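Local coordinates for protein 2-hydroxyisobutyryl-CoA synthetase (Aquincola tertiaricarbonis, PDB 6HDY) that belongs to the ANL superfamily of AMP-binding (adenylate-forming) enzymes, in which a large N-terminal part carries a smaller, mobile C-terminal domain, at residues S384-A389 and G398-V403; K48-R53 and T328-T333; G184-R187 and K191-P194; A312-V317 and R339-D344. All coordinates share one frame; numbering follows the deposited sequence.

Interaction 1. Residues S384-A389 and G398-V403; sequences SEIDAA and GEHRIV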
loop_
_atom_site.group_PDB
_atom_site.type_symbol
_atom_site.label_atom_id
_atom_site.label_comp_id
_atom_site.label_asym_id
_atom_site.label_seq_id
_atom_site.Cartn_x
_atom_site.Cartn_y
_atom_site.Cartn_z
ATOM N N SER A 384 -6.100 27.006 -7.895
ATOM C CA SER A 384 -4.639 27.011 -7.981
ATOM C C SER A 384 -4.044 28.425 -8.099
ATOM O O SER A 384 -2.875 28.620 -7.735
ATOM C CB SER A 384 -4.146 26.114 -9.114
ATOM O OG SER A 384 -4.560 26.622 -10.371
ATOM N N GLU A 385 -4.831 29.396 -8.621
ATOM C CA GLU A 385 -4.390 30.799 -8.777
ATOM C C GLU A 385 -4.292 31.479 -7.402
ATOM O O GLU A 385 -3.352 32.228 -7.154
ATOM C CB GLU A 385 -5.323 31.573 -9.713
ATOM C CG GLU A 385 -5.329 31.069 -11.155
ATOM C CD GLU A 385 -6.428 31.637 -12.040
ATOM O OE1 GLU A 385 -7.583 31.733 -11.571
ATOM O OE2 GLU A 385 -6.139 31.955 -13.216
ATOM N N ILE A 386 -5.236 31.144 -6.494
ATOM C CA ILE A 386 -5.303 31.611 -5.104
ATOM C C ILE A 386 -4.157 30.990 -4.299
ATOM O O ILE A 386 -3.468 31.702 -3.565
ATOM C CB ILE A 386 -6.704 31.336 -4.492
ATOM C CG1 ILE A 386 -7.760 32.250 -5.151
ATOM C CG2 ILE A 386 -6.708 31.473 -2.952
ATOM C CD1 ILE A 386 -9.149 31.705 -5.153
ATOM N N ASP A 387 -3.947 29.662 -4.465
ATOM C CA ASP A 387 -2.876 28.915 -3.819
ATOM C C ASP A 387 -1.529 29.518 -4.193
ATOM O O ASP A 387 -0.719 29.739 -3.303
ATOM C CB ASP A 387 -2.931 27.430 -4.234
ATOM C CG ASP A 387 -2.025 26.517 -3.438
ATOM O OD1 ASP A 387 -1.933 26.703 -2.206
ATOM O OD2 ASP A 387 -1.447 25.586 -4.036
ATOM N N ALA A 388 -1.309 29.825 -5.499
ATOM C CA ALA A 388 -0.088 30.425 -6.027
ATOM C C ALA A 388 0.193 31.809 -5.432
ATOM O O ALA A 388 1.327 32.064 -5.018
ATOM C CB ALA A 388 -0.154 30.518 -7.545
ATOM N N ALA A 389 -0.837 32.691 -5.372
ATOM C CA ALA A 389 -0.687 34.057 -4.862
ATOM C C ALA A 389 -0.344 34.061 -3.377
ATOM O O ALA A 389 0.564 34.790 -2.973
ATOM C CB ALA A 389 -1.951 34.862 -5.120
ATOM N N GLY A 398 0.764 28.519 5.312
ATOM C CA GLY A 398 0.806 27.222 4.639
ATOM C C GLY A 398 -0.535 26.589 4.324
ATOM O O GLY A 398 -0.580 25.589 3.612
ATOM N N GLU A 399 -1.633 27.154 4.850
ATOM C CA GLU A 399 -2.984 26.666 4.585
ATOM C C GLU A 399 -3.991 27.770 4.468
ATOM O O GLU A 399 -3.794 28.876 5.009
ATOM C CB GLU A 399 -3.468 25.596 5.590
ATOM C CG GLU A 399 -3.181 24.152 5.156
ATOM C CD GLU A 399 -3.671 23.715 3.787
ATOM O OE1 GLU A 399 -4.636 24.318 3.261
ATOM O OE2 GLU A 399 -3.092 22.751 3.243
ATOM N N HIS A 400 -5.063 27.469 3.715
ATOM C CA HIS A 400 -6.203 28.353 3.462
ATOM C C HIS A 400 -7.375 27.518 2.958
ATOM O O HIS A 400 -7.191 26.352 2.579
ATOM C CB HIS A 400 -5.847 29.463 2.448
ATOM C CG HIS A 400 -5.678 28.981 1.038
ATOM N ND1 HIS A 400 -4.473 28.470 0.588
ATOM C CD2 HIS A 400 -6.568 28.961 0.013
ATOM C CE1 HIS A 400 -4.663 28.165 -0.685
ATOM N NE2 HIS A 400 -5.908 28.433 -1.073
ATOM N N ARG A 401 -8.568 28.116 2.967
ATOM C CA ARG A 401 -9.798 27.560 2.419
ATOM C C ARG A 401 -10.443 28.667 1.593
ATOM O O ARG A 401 -10.319 29.857 1.923
ATOM C CB ARG A 401 -10.789 27.102 3.507
ATOM C CG ARG A 401 -10.407 25.861 4.334
ATOM C CD ARG A 401 -10.563 24.516 3.624
ATOM N NE ARG A 401 -9.255 24.097 3.163
ATOM C CZ ARG A 401 -8.569 23.069 3.639
ATOM N NH1 ARG A 401 -9.125 22.228 4.501
ATOM N NH2 ARG A 401 -7.337 22.855 3.234
ATOM N N ILE A 402 -11.098 28.277 0.502
ATOM C CA ILE A 402 -11.874 29.170 -0.356
ATOM C C ILE A 402 -13.329 28.779 -0.070
ATOM O O ILE A 402 -13.652 27.589 -0.122
ATOM C CB ILE A 402 -11.505 29.033 -1.854
ATOM C CG1 ILE A 402 -9.981 29.115 -2.078
ATOM C CG2 ILE A 402 -12.256 30.049 -2.702
ATOM C CD1 ILE A 402 -9.515 28.409 -3.344
ATOM N N VAL A 403 -14.163 29.748 0.363
ATOM C CA VAL A 403 -15.571 29.510 0.694
ATOM C C VAL A 403 -16.444 30.144 -0.400
ATOM O O VAL A 403 -16.402 31.360 -0.615
ATOM C CB VAL A 403 -15.975 29.909 2.147
ATOM C CG1 VAL A 403 -17.457 29.677 2.394
ATOM C CG2 VAL A 403 -15.146 29.146 3.183
HETATM O O HOH W 1 -1.140 26.361 0.262
#
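Helix 383-391 packs on strand 399-403 in the small C-terminal domain of this AMP-binding enzyme, where Ile386 meets His400 and Ile402, and Asp387 meets His400. Over the short segments the two axes come within 9.9 Å and run at 148°, so strand and helix point in roughly opposite directions. Ile386 does most of the work, with its two branches going to different partners. CD1 of Ile386 reaches the CD1 of Ile402 tip to tip at 3.8 Å, while the CG2 methyl of Ile386 sits 3.7 Å from NE2 of His400, oblique to the imidazole. The methyl gets there because CG2 stands anti to the backbone N of Ile386 (chi1 of CG1 -69°).

The imidazole of His400 comes from the strand side, its CG lodged between the backbone N and the carbonyl carbon (chi1 71°). At its edge, in the ring plane, OD1 of Asp387 lies 3.5 Å from CE1 of His400. That is a contact to a ring carbon; the polar hold on the imidazole is ND1 with the hydroxyl of Tyr396. Asp387 OD1 has its own firm partner, a water that donates to it at 2.6 Å and also reaches the carbonyl O of Gly398 weakly at 3.5 Å. Arg469, packed on His400 and a weak, long ion-pair partner of Asp387, would probably offset the carboxylate's pull on the ring.

The isoleucine pair continues into a larger apolar layer: Leu413 and Leu415 of strand 413-419 touch both Ile386 and Ile402, and Leu446 of helix 428-446 closes on Ile386. Strand 399-403 lies in the sheet between strands 413-419 and 470-471.

Interaction 2. Residues K48-R53 and T328-T333; sequences KAILGR and THLERT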
loop_
_atom_site.group_PDB
_atom_site.type_symbol
_atom_site.label_atom_id
_atom_site.label_comp_id
_atom_site.label_asym_id
_atom_site.label_seq_id
_atom_site.Cartn_x
_atom_site.Cartn_y
_atom_site.Cartn_z
ATOM N N LYS A 48 4.228 10.347 -37.528
ATOM C CA LYS A 48 3.908 9.391 -38.585
ATOM C C LYS A 48 3.656 8.008 -37.973
ATOM O O LYS A 48 2.668 7.342 -38.306
ATOM C CB LYS A 48 5.037 9.314 -39.626
ATOM C CG LYS A 48 5.025 10.496 -40.602
ATOM C CD LYS A 48 5.632 10.168 -41.972
ATOM C CE LYS A 48 5.554 11.355 -42.915
ATOM N NZ LYS A 48 5.569 10.942 -44.345
ATOM N N ALA A 49 4.562 7.583 -37.079
ATOM C CA ALA A 49 4.506 6.301 -36.408
ATOM C C ALA A 49 3.364 6.277 -35.387
ATOM O O ALA A 49 2.712 5.248 -35.265
ATOM C CB ALA A 49 5.839 6.001 -35.747
ATOM N N ILE A 50 3.074 7.424 -34.723
ATOM C CA ILE A 50 1.959 7.566 -33.761
ATOM C C ILE A 50 0.641 7.280 -34.476
ATOM O O ILE A 50 -0.147 6.487 -33.978
ATOM C CB ILE A 50 1.973 8.940 -33.035
ATOM C CG1 ILE A 50 3.102 8.984 -31.996
ATOM C CG2 ILE A 50 0.607 9.264 -32.386
ATOM C CD1 ILE A 50 3.592 10.362 -31.660
ATOM N N LEU A 51 0.452 7.863 -35.673
ATOM C CA LEU A 51 -0.729 7.662 -36.519
ATOM C C LEU A 51 -0.844 6.185 -36.902
ATOM O O LEU A 51 -1.951 5.643 -36.894
ATOM C CB LEU A 51 -0.657 8.563 -37.774
ATOM C CG LEU A 51 -1.637 8.270 -38.937
ATOM C CD1 LEU A 51 -3.102 8.471 -38.507
ATOM C CD2 LEU A 51 -1.288 9.093 -40.180
ATOM N N GLY A 52 0.301 5.563 -37.218
ATOM C CA GLY A 52 0.401 4.145 -37.549
ATOM C C GLY A 52 -0.076 3.286 -36.395
ATOM O O GLY A 52 -0.894 2.380 -36.581
ATOM N N ARG A 53 0.388 3.617 -35.181
ATOM C CA ARG A 53 0.001 2.927 -33.947
ATOM C C ARG A 53 -1.487 3.140 -33.638
ATOM O O ARG A 53 -2.168 2.213 -33.204
ATOM C CB ARG A 53 0.856 3.422 -32.760
ATOM C CG ARG A 53 0.486 2.765 -31.404
ATOM C CD ARG A 53 0.529 1.231 -31.393
ATOM N NE ARG A 53 1.799 0.716 -31.906
ATOM C CZ ARG A 53 2.913 0.642 -31.189
ATOM N NH1 ARG A 53 2.913 0.997 -29.906
ATOM N NH2 ARG A 53 4.029 0.193 -31.738
ATOM N N THR A 328 -4.882 9.291 -25.470
ATOM C CA THR A 328 -5.003 7.979 -26.103
ATOM C C THR A 328 -3.792 7.099 -25.778
ATOM O O THR A 328 -2.653 7.509 -26.013
ATOM C CB THR A 328 -5.258 8.088 -27.628
ATOM O OG1 THR A 328 -6.439 8.864 -27.874
ATOM C CG2 THR A 328 -5.393 6.717 -28.293
ATOM N N HIS A 329 -4.060 5.880 -25.253
ATOM C CA HIS A 329 -3.063 4.842 -24.988
ATOM C C HIS A 329 -2.494 4.307 -26.291
ATOM O O HIS A 329 -3.257 3.915 -27.188
ATOM C CB HIS A 329 -3.681 3.628 -24.219
ATOM C CG HIS A 329 -3.867 3.870 -22.749
ATOM N ND1 HIS A 329 -5.113 3.770 -22.150
ATOM C CD2 HIS A 329 -2.948 4.166 -21.801
ATOM C CE1 HIS A 329 -4.914 4.024 -20.867
ATOM N NE2 HIS A 329 -3.628 4.279 -20.613
ATOM N N LEU A 330 -1.153 4.218 -26.379
ATOM C CA LEU A 330 -0.541 3.595 -27.573
ATOM C C LEU A 330 0.068 2.204 -27.267
ATOM O O LEU A 330 0.438 1.471 -28.183
ATOM C CB LEU A 330 0.518 4.530 -28.205
ATOM C CG LEU A 330 0.073 5.939 -28.606
ATOM C CD1 LEU A 330 1.223 6.706 -29.194
ATOM C CD2 LEU A 330 -1.081 5.892 -29.580
ATOM N N GLU A 331 0.148 1.833 -25.978
ATOM C CA GLU A 331 0.786 0.603 -25.513
ATOM C C GLU A 331 -0.019 -0.131 -24.440
ATOM O O GLU A 331 0.563 -0.620 -23.460
ATOM C CB GLU A 331 2.214 0.918 -25.011
ATOM C CG GLU A 331 3.186 1.378 -26.094
ATOM C CD GLU A 331 4.636 1.540 -25.684
ATOM O OE1 GLU A 331 4.918 1.649 -24.472
ATOM O OE2 GLU A 331 5.499 1.551 -26.587
ATOM N N ARG A 332 -1.358 -0.229 -24.617
ATOM C CA ARG A 332 -2.233 -0.936 -23.668
ATOM C C ARG A 332 -3.277 -1.798 -24.343
ATOM O O ARG A 332 -3.949 -1.354 -25.272
ATOM C CB ARG A 332 -2.884 0.035 -22.655
ATOM C CG ARG A 332 -1.933 0.453 -21.536
ATOM C CD ARG A 332 -2.630 1.025 -20.328
ATOM N NE ARG A 332 -3.572 0.096 -19.677
ATOM C CZ ARG A 332 -4.288 0.404 -18.602
ATOM N NH1 ARG A 332 -4.176 1.605 -18.042
ATOM N NH2 ARG A 332 -5.125 -0.485 -18.077
ATOM N N THR A 333 -3.413 -3.045 -23.872
ATOM C CA THR A 333 -4.395 -3.998 -24.389
ATOM C C THR A 333 -5.609 -4.129 -23.459
ATOM O O THR A 333 -6.666 -4.552 -23.909
ATOM C CB THR A 333 -3.732 -5.359 -24.644
ATOM O OG1 THR A 333 -3.078 -5.788 -23.445
ATOM C CG2 THR A 333 -2.746 -5.332 -25.819
HETATM O O HOH W 2 5.347 0.197 -28.817
#
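Arg53 grips the turn at Leu330 along most of its length, starting from a CB that points at the 328-333 segment. CG of Arg53 follows anti to the backbone N (chi1 179°) and lies 3.7 Å from CB of Leu330, so the first part of the chain is apolar packing. The chain then bends twice, at chi2 and chi3, which folds it over the Leu330 carbonyl: CD of Arg53 passes 3.2 Å from Leu330 O. NE turns back to its own helix and bonds to OE1 of Gln56.

At the tip, NH1 of Arg53 donates to Leu330 O over 3.1 Å, fairly straight at 161°. The oxygen lies close to the guanidinium plane, but the nitrogen stands well above the plane of the carbonyl, 41° out of it. The same NH1 of Arg53 gives a second bond to a water at 2.8 Å, and this water donates to OE2 of Glu331 at 2.6 Å. Guanidinium and carboxylate are nearly coplanar, yet NH1 of Arg53 stays 4.2 Å from Glu331 OE2, beyond a salt bridge. Beside this, Ile50 crosses Leu330 at about a right angle, CG1 of Ile50 lying 4.1 Å from CD1 of Leu330.

Glu331 is claimed elsewhere, by the hydroxyl of Tyr21 and by a salt bridge from Arg38, and Trp15 makes a cation-pi contact with Arg53.

Chemically, helix 43-64 is fastened to the end of strand 322-329 through a backbone oxygen as well as through side chains. The charge of Arg53 is probably balanced in part by Glu331 through the bridging water, and the double use of NH1 should limit rotation of the buried guanidinium.

Interaction 3. Residues G184-R187 and K191-P194; sequences GAER and KAFP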
loop_
_atom_site.group_PDB
_atom_site.type_symbol
_atom_site.label_atom_id
_atom_site.label_comp_id
_atom_site.label_asym_id
_atom_site.label_seq_id
_atom_site.Cartn_x
_atom_site.Cartn_y
_atom_site.Cartn_z
ATOM N N GLY A 184 7.649 1.686 -11.622
ATOM C CA GLY A 184 8.730 2.381 -12.317
ATOM C C GLY A 184 10.031 2.241 -11.565
ATOM O O GLY A 184 11.061 1.938 -12.166
ATOM N N ALA A 185 9.988 2.417 -10.234
ATOM C CA ALA A 185 11.155 2.253 -9.355
ATOM C C ALA A 185 11.702 0.823 -9.427
ATOM O O ALA A 185 12.910 0.637 -9.577
ATOM C CB ALA A 185 10.786 2.623 -7.918
ATOM N N GLU A 186 10.811 -0.180 -9.377
ATOM C CA GLU A 186 11.150 -1.610 -9.494
ATOM C C GLU A 186 11.861 -1.888 -10.828
ATOM O O GLU A 186 12.945 -2.493 -10.831
ATOM C CB GLU A 186 9.880 -2.486 -9.380
ATOM C CG GLU A 186 9.276 -2.586 -7.967
ATOM C CD GLU A 186 7.942 -3.308 -7.818
ATOM O OE1 GLU A 186 7.273 -3.577 -8.837
ATOM O OE2 GLU A 186 7.557 -3.611 -6.671
ATOM N N ARG A 187 11.262 -1.447 -11.959
ATOM C CA ARG A 187 11.833 -1.653 -13.298
ATOM C C ARG A 187 13.155 -0.857 -13.498
ATOM O O ARG A 187 14.082 -1.337 -14.170
ATOM C CB ARG A 187 10.794 -1.316 -14.394
ATOM C CG ARG A 187 11.284 -1.493 -15.848
ATOM C CD ARG A 187 11.850 -2.888 -16.138
ATOM N NE ARG A 187 12.448 -2.965 -17.476
ATOM C CZ ARG A 187 13.717 -2.685 -17.766
ATOM N NH1 ARG A 187 14.150 -2.766 -19.013
ATOM N NH2 ARG A 187 14.556 -2.303 -16.813
ATOM N N LYS A 191 16.196 1.096 -5.436
ATOM C CA LYS A 191 15.809 0.416 -4.196
ATOM C C LYS A 191 14.397 0.982 -3.891
ATOM O O LYS A 191 14.275 2.110 -3.398
ATOM C CB LYS A 191 16.779 0.745 -3.049
ATOM C CG LYS A 191 18.156 0.150 -3.190
ATOM C CD LYS A 191 19.074 0.778 -2.157
ATOM C CE LYS A 191 20.488 0.269 -2.247
ATOM N NZ LYS A 191 21.091 0.481 -3.594
ATOM N N ALA A 192 13.334 0.257 -4.296
ATOM C CA ALA A 192 11.958 0.768 -4.093
ATOM C C ALA A 192 11.616 0.755 -2.611
ATOM O O ALA A 192 11.766 -0.272 -1.960
ATOM C CB ALA A 192 10.947 -0.054 -4.892
ATOM N N PHE A 193 11.248 1.928 -2.062
ATOM C CA PHE A 193 10.887 2.079 -0.653
ATOM C C PHE A 193 9.378 2.473 -0.551
ATOM O O PHE A 193 9.041 3.665 -0.401
ATOM C CB PHE A 193 11.839 3.095 0.038
ATOM C CG PHE A 193 11.518 3.439 1.473
ATOM C CD1 PHE A 193 10.976 2.486 2.334
ATOM C CD2 PHE A 193 11.815 4.701 1.984
ATOM C CE1 PHE A 193 10.676 2.805 3.664
ATOM C CE2 PHE A 193 11.548 5.014 3.326
ATOM C CZ PHE A 193 10.974 4.068 4.160
ATOM N N PRO A 194 8.451 1.484 -0.661
ATOM C CA PRO A 194 7.019 1.827 -0.618
ATOM C C PRO A 194 6.480 2.037 0.796
ATOM O O PRO A 194 5.789 1.185 1.358
ATOM C CB PRO A 194 6.371 0.665 -1.370
ATOM C CG PRO A 194 7.248 -0.509 -1.077
ATOM C CD PRO A 194 8.639 0.023 -0.833
#
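The carboxylate of Glu186 is the flat group nearest the junction with Ala192, and it stands off to one side of it. Its OE2 is 5.2 Å from CB of Ala192, and that oxygen is hydrogen-bonded to NE2 of His123 of the second subunit. What touches across the contact is the aliphatic stem: CG of Glu186 comes within 4.3 Å of CB of Ala192. The chain is extended beyond CG (chi2 173°), which carries the acid past the alanine and on to the neighbouring subunit. The other flat group, the ring of Phe193, belongs to the far side of the strand: its CB points away from the helix, and the side chain packs on Leu165 and Cys167 of strand 165-168.

The contact proper is two methyl groups. CB of Ala185 faces CB of Ala192 at 4.0 Å, each directed at the other segment, and the CA atoms of the two residues are 5.5 Å apart. Such a close approach of helix and strand is consistent with both residues carrying only a methyl.

This is the return half of a beta-alpha-beta unit, in which strand 165-168 leads into helix 176-187 and three residues then bring the chain to strand 191-193, parallel to the first. Within its own chain strand 191-193 is an outer strand, and Ala192 makes backbone hydrogen bonds to the second subunit.

The chemistry therefore divides: no hydrogen bond joins helix to strand here, so they meet by apolar contact alone, while the polar end of Glu186 and the backbone of Ala192 serve the subunit interface, and Lys191 and Phe193 pair with strand 165-168.

Interaction 4. Residues A312-V317 and R339-D344; sequences ANMRRV and RLLSGD. With 8LQ ([[(2~{R},3~{S},4~{R},5~{R})-5-(6-aminopurin-9-yl)-3,4-bis(oxidanyl)oxolan-2-yl]methoxy-oxidanyl-phosphoryl] (3~{S})-3-oxidanylbutanoate), chain C.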
loop_
_atom_site.group_PDB
_atom_site.type_symbol
_atom_site.label_atom_id
_atom_site.label_comp_id
_atom_site.label_asym_id
_atom_site.label_seq_id
_atom_site.Cartn_x
_atom_site.Cartn_y
_atom_site.Cartn_z
ATOM N N ALA A 312 -15.133 22.972 -26.968
ATOM C CA ALA A 312 -16.301 23.254 -27.785
ATOM C C ALA A 312 -16.404 22.312 -28.984
ATOM O O ALA A 312 -17.515 22.036 -29.432
ATOM C CB ALA A 312 -16.257 24.693 -28.262
ATOM N N ASN A 313 -15.265 21.825 -29.521
ATOM C CA ASN A 313 -15.290 20.961 -30.711
ATOM C C ASN A 313 -14.351 19.724 -30.663
ATOM O O ASN A 313 -14.325 18.945 -31.619
ATOM C CB ASN A 313 -15.003 21.803 -31.961
ATOM C CG ASN A 313 -13.665 22.516 -31.965
ATOM O OD1 ASN A 313 -12.701 22.130 -31.295
ATOM N ND2 ASN A 313 -13.569 23.567 -32.756
ATOM N N MET A 314 -13.553 19.585 -29.588
ATOM C CA MET A 314 -12.576 18.498 -29.360
ATOM C C MET A 314 -11.478 18.417 -30.441
ATOM O O MET A 314 -10.925 17.345 -30.700
ATOM C CB MET A 314 -13.264 17.123 -29.139
ATOM C CG MET A 314 -14.149 17.082 -27.900
ATOM S SD MET A 314 -13.320 17.585 -26.365
ATOM C CE MET A 314 -14.728 18.022 -25.422
ATOM N N ARG A 315 -11.128 19.568 -31.027
ATOM C CA ARG A 315 -10.053 19.661 -32.011
ATOM C C ARG A 315 -8.876 20.361 -31.361
ATOM O O ARG A 315 -9.084 21.156 -30.441
ATOM C CB ARG A 315 -10.520 20.316 -33.319
ATOM C CG ARG A 315 -11.265 19.316 -34.213
ATOM C CD ARG A 315 -11.559 19.834 -35.603
ATOM N NE ARG A 315 -12.969 20.205 -35.745
ATOM C CZ ARG A 315 -13.411 21.456 -35.846
ATOM N NH1 ARG A 315 -14.711 21.699 -35.962
ATOM N NH2 ARG A 315 -12.555 22.474 -35.843
ATOM N N ARG A 316 -7.636 19.992 -31.758
ATOM C CA ARG A 316 -6.418 20.558 -31.178
ATOM C C ARG A 316 -6.382 22.076 -31.315
ATOM O O ARG A 316 -6.792 22.603 -32.348
ATOM C CB ARG A 316 -5.154 19.942 -31.814
ATOM C CG ARG A 316 -4.872 18.483 -31.427
ATOM C CD ARG A 316 -3.841 17.844 -32.355
ATOM N NE ARG A 316 -4.300 17.794 -33.750
ATOM C CZ ARG A 316 -3.523 17.542 -34.803
ATOM N NH1 ARG A 316 -2.227 17.305 -34.641
ATOM N NH2 ARG A 316 -4.035 17.536 -36.026
ATOM N N VAL A 317 -5.956 22.773 -30.243
ATOM C CA VAL A 317 -5.786 24.230 -30.233
ATOM C C VAL A 317 -4.348 24.498 -30.715
ATOM O O VAL A 317 -3.489 23.624 -30.502
ATOM C CB VAL A 317 -6.082 24.908 -28.854
ATOM C CG1 VAL A 317 -7.522 24.677 -28.416
ATOM C CG2 VAL A 317 -5.107 24.487 -27.756
ATOM N N ARG A 339 -9.011 8.613 -26.809
ATOM C CA ARG A 339 -9.503 9.980 -26.770
ATOM C C ARG A 339 -10.346 10.216 -25.521
ATOM O O ARG A 339 -11.480 10.672 -25.603
ATOM C CB ARG A 339 -10.198 10.394 -28.098
ATOM C CG ARG A 339 -9.165 10.807 -29.113
ATOM C CD ARG A 339 -9.675 11.217 -30.475
ATOM N NE ARG A 339 -10.749 12.208 -30.460
ATOM C CZ ARG A 339 -10.583 13.526 -30.426
ATOM N NH1 ARG A 339 -9.366 14.049 -30.326
ATOM N NH2 ARG A 339 -11.632 14.331 -30.466
ATOM N N LEU A 340 -9.779 9.908 -24.349
ATOM C CA LEU A 340 -10.464 10.205 -23.086
ATOM C C LEU A 340 -10.295 11.692 -22.759
ATOM O O LEU A 340 -9.174 12.220 -22.762
ATOM C CB LEU A 340 -9.990 9.325 -21.905
ATOM C CG LEU A 340 -10.510 9.647 -20.472
ATOM C CD1 LEU A 340 -12.004 9.323 -20.323
ATOM C CD2 LEU A 340 -9.698 8.898 -19.408
ATOM N N LEU A 341 -11.436 12.351 -22.514
ATOM C CA LEU A 341 -11.533 13.751 -22.141
ATOM C C LEU A 341 -11.118 13.882 -20.654
ATOM O O LEU A 341 -11.705 13.229 -19.798
ATOM C CB LEU A 341 -12.978 14.243 -22.382
ATOM C CG LEU A 341 -13.346 15.662 -21.898
ATOM C CD1 LEU A 341 -12.491 16.723 -22.579
ATOM C CD2 LEU A 341 -14.816 15.952 -22.155
ATOM N N SER A 342 -10.072 14.672 -20.365
ATOM C CA SER A 342 -9.586 14.837 -18.991
ATOM C C SER A 342 -10.475 15.743 -18.179
ATOM O O SER A 342 -10.687 15.490 -16.994
ATOM C CB SER A 342 -8.159 15.368 -18.972
ATOM O OG SER A 342 -8.128 16.723 -19.391
ATOM N N GLY A 343 -10.984 16.785 -18.828
ATOM C CA GLY A 343 -11.791 17.824 -18.205
ATOM C C GLY A 343 -10.907 18.837 -17.500
ATOM O O GLY A 343 -11.392 19.633 -16.695
ATOM N N ASP A 344 -9.588 18.807 -17.798
ATOM C CA ASP A 344 -8.583 19.672 -17.193
ATOM C C ASP A 344 -8.260 20.829 -18.103
ATOM O O ASP A 344 -8.652 20.812 -19.266
ATOM C CB ASP A 344 -7.319 18.868 -16.859
ATOM C CG ASP A 344 -7.555 17.807 -15.813
ATOM O OD1 ASP A 344 -8.186 18.119 -14.788
ATOM O OD2 ASP A 344 -7.100 16.667 -16.013
HETATM N N9 8LQ C . -3.930 15.941 -11.610
HETATM C C8 8LQ C . -3.195 14.818 -11.583
HETATM N N7 8LQ C . -1.918 15.140 -11.759
HETATM C C5 8LQ C . -1.853 16.472 -11.921
HETATM C C6 8LQ C . -0.828 17.339 -12.079
HETATM N N6 8LQ C . 0.400 16.852 -12.159
HETATM N N1 8LQ C . -1.031 18.665 -12.194
HETATM C C2 8LQ C . -2.322 19.193 -12.111
HETATM N N3 8LQ C . -3.351 18.294 -11.875
HETATM C C4 8LQ C . -3.105 16.963 -11.819
HETATM C CAA 8LQ C . -2.764 8.541 -10.726
HETATM C CAZ 8LQ C . -2.039 9.907 -10.850
HETATM O OAE 8LQ C . -1.606 10.338 -9.563
HETATM C CAL 8LQ C . -2.942 11.001 -11.454
HETATM C CAS 8LQ C . -4.237 11.147 -10.645
HETATM O OAC 8LQ C . -4.231 11.762 -9.583
HETATM O OAQ 8LQ C . -5.332 10.477 -11.158
HETATM P PBC 8LQ C . -6.826 10.728 -10.644
HETATM O OAH 8LQ C . -6.814 10.246 -9.131
HETATM O OAD 8LQ C . -7.847 10.042 -11.455
HETATM O "O5'" 8LQ C . -7.016 12.293 -10.750
HETATM C "C5'" 8LQ C . -6.738 12.887 -12.016
HETATM C "C4'" 8LQ C . -6.934 14.379 -11.927
HETATM O "O4'" 8LQ C . -6.038 14.922 -10.921
HETATM C "C3'" 8LQ C . -6.489 14.952 -13.204
HETATM O "O3'" 8LQ C . -7.574 14.929 -14.173
HETATM C "C2'" 8LQ C . -6.116 16.371 -12.769
HETATM O "O2'" 8LQ C . -7.321 17.199 -12.523
HETATM C "C1'" 8LQ C . -5.414 16.097 -11.459
#
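Met314 and Leu341 lie across each other at about a right angle, with the methionine methyl CE 3.8 Å from CD1 of Leu341 and almost as near to CD2. A bend at chi2 (-54°) turns the end of Met314 toward the forked leucine tip. Arg339 approaches the same methionine at its backbone: the guanidinium presents its edge, and NH2 donates to Met314 O over 3.1 Å, nearly straight at 168°. The oxygen lies almost in the guanidinium plane, while the nitrogen is tilted 17° from the carbonyl plane. NH2 of Arg339 also packs 3.5 Å from CB of Met314. The rest of this buried guanidinium is occupied too, NE by the carbonyl O of Val92 and NH1 by a salt bridge to Glu307.

Further along the strand an ST turn, in which Ser342 OG accepts from Asp344 N, leads to Asp344, which uses both carboxylate oxygens on the ribose of the bound 8LQ: O2' donates to OD1 and O3' to OD2, each 2.6 Å away.

Strand 340-347 pairs with strand 322-329, where Arg339 and Leu340 form a G1 bulge opposite Tyr327. The Met314 turn leads into the short, weakly bonded edge strand 315-316 of the same antiparallel sheet, with Phe88 and Glu89 of helix 85-91 packed on Arg339.

In the fold
Interactions 2 and 4 work on the same antiparallel sheet, through its neighbouring strands 322-329 and 340-347, and they touch where Thr328 OG1 lies 2.8 Å from Arg339 N, probably hydrogen-bonded. Both rely on an arginine reaching a backbone carbonyl; interaction 2, which joins helix 43-64 to the sheet, is buried, while interaction 4 is only partly buried and runs on to the ligand. Interactions 1 and 3 are instead helix-on-strand packing without direct hydrogen bonds. Interaction 1 is buried in the C-terminal domain, its centre about 33 Å from that of interaction 3, which belongs to the parallel sheet and is buried too, at the subunit interface.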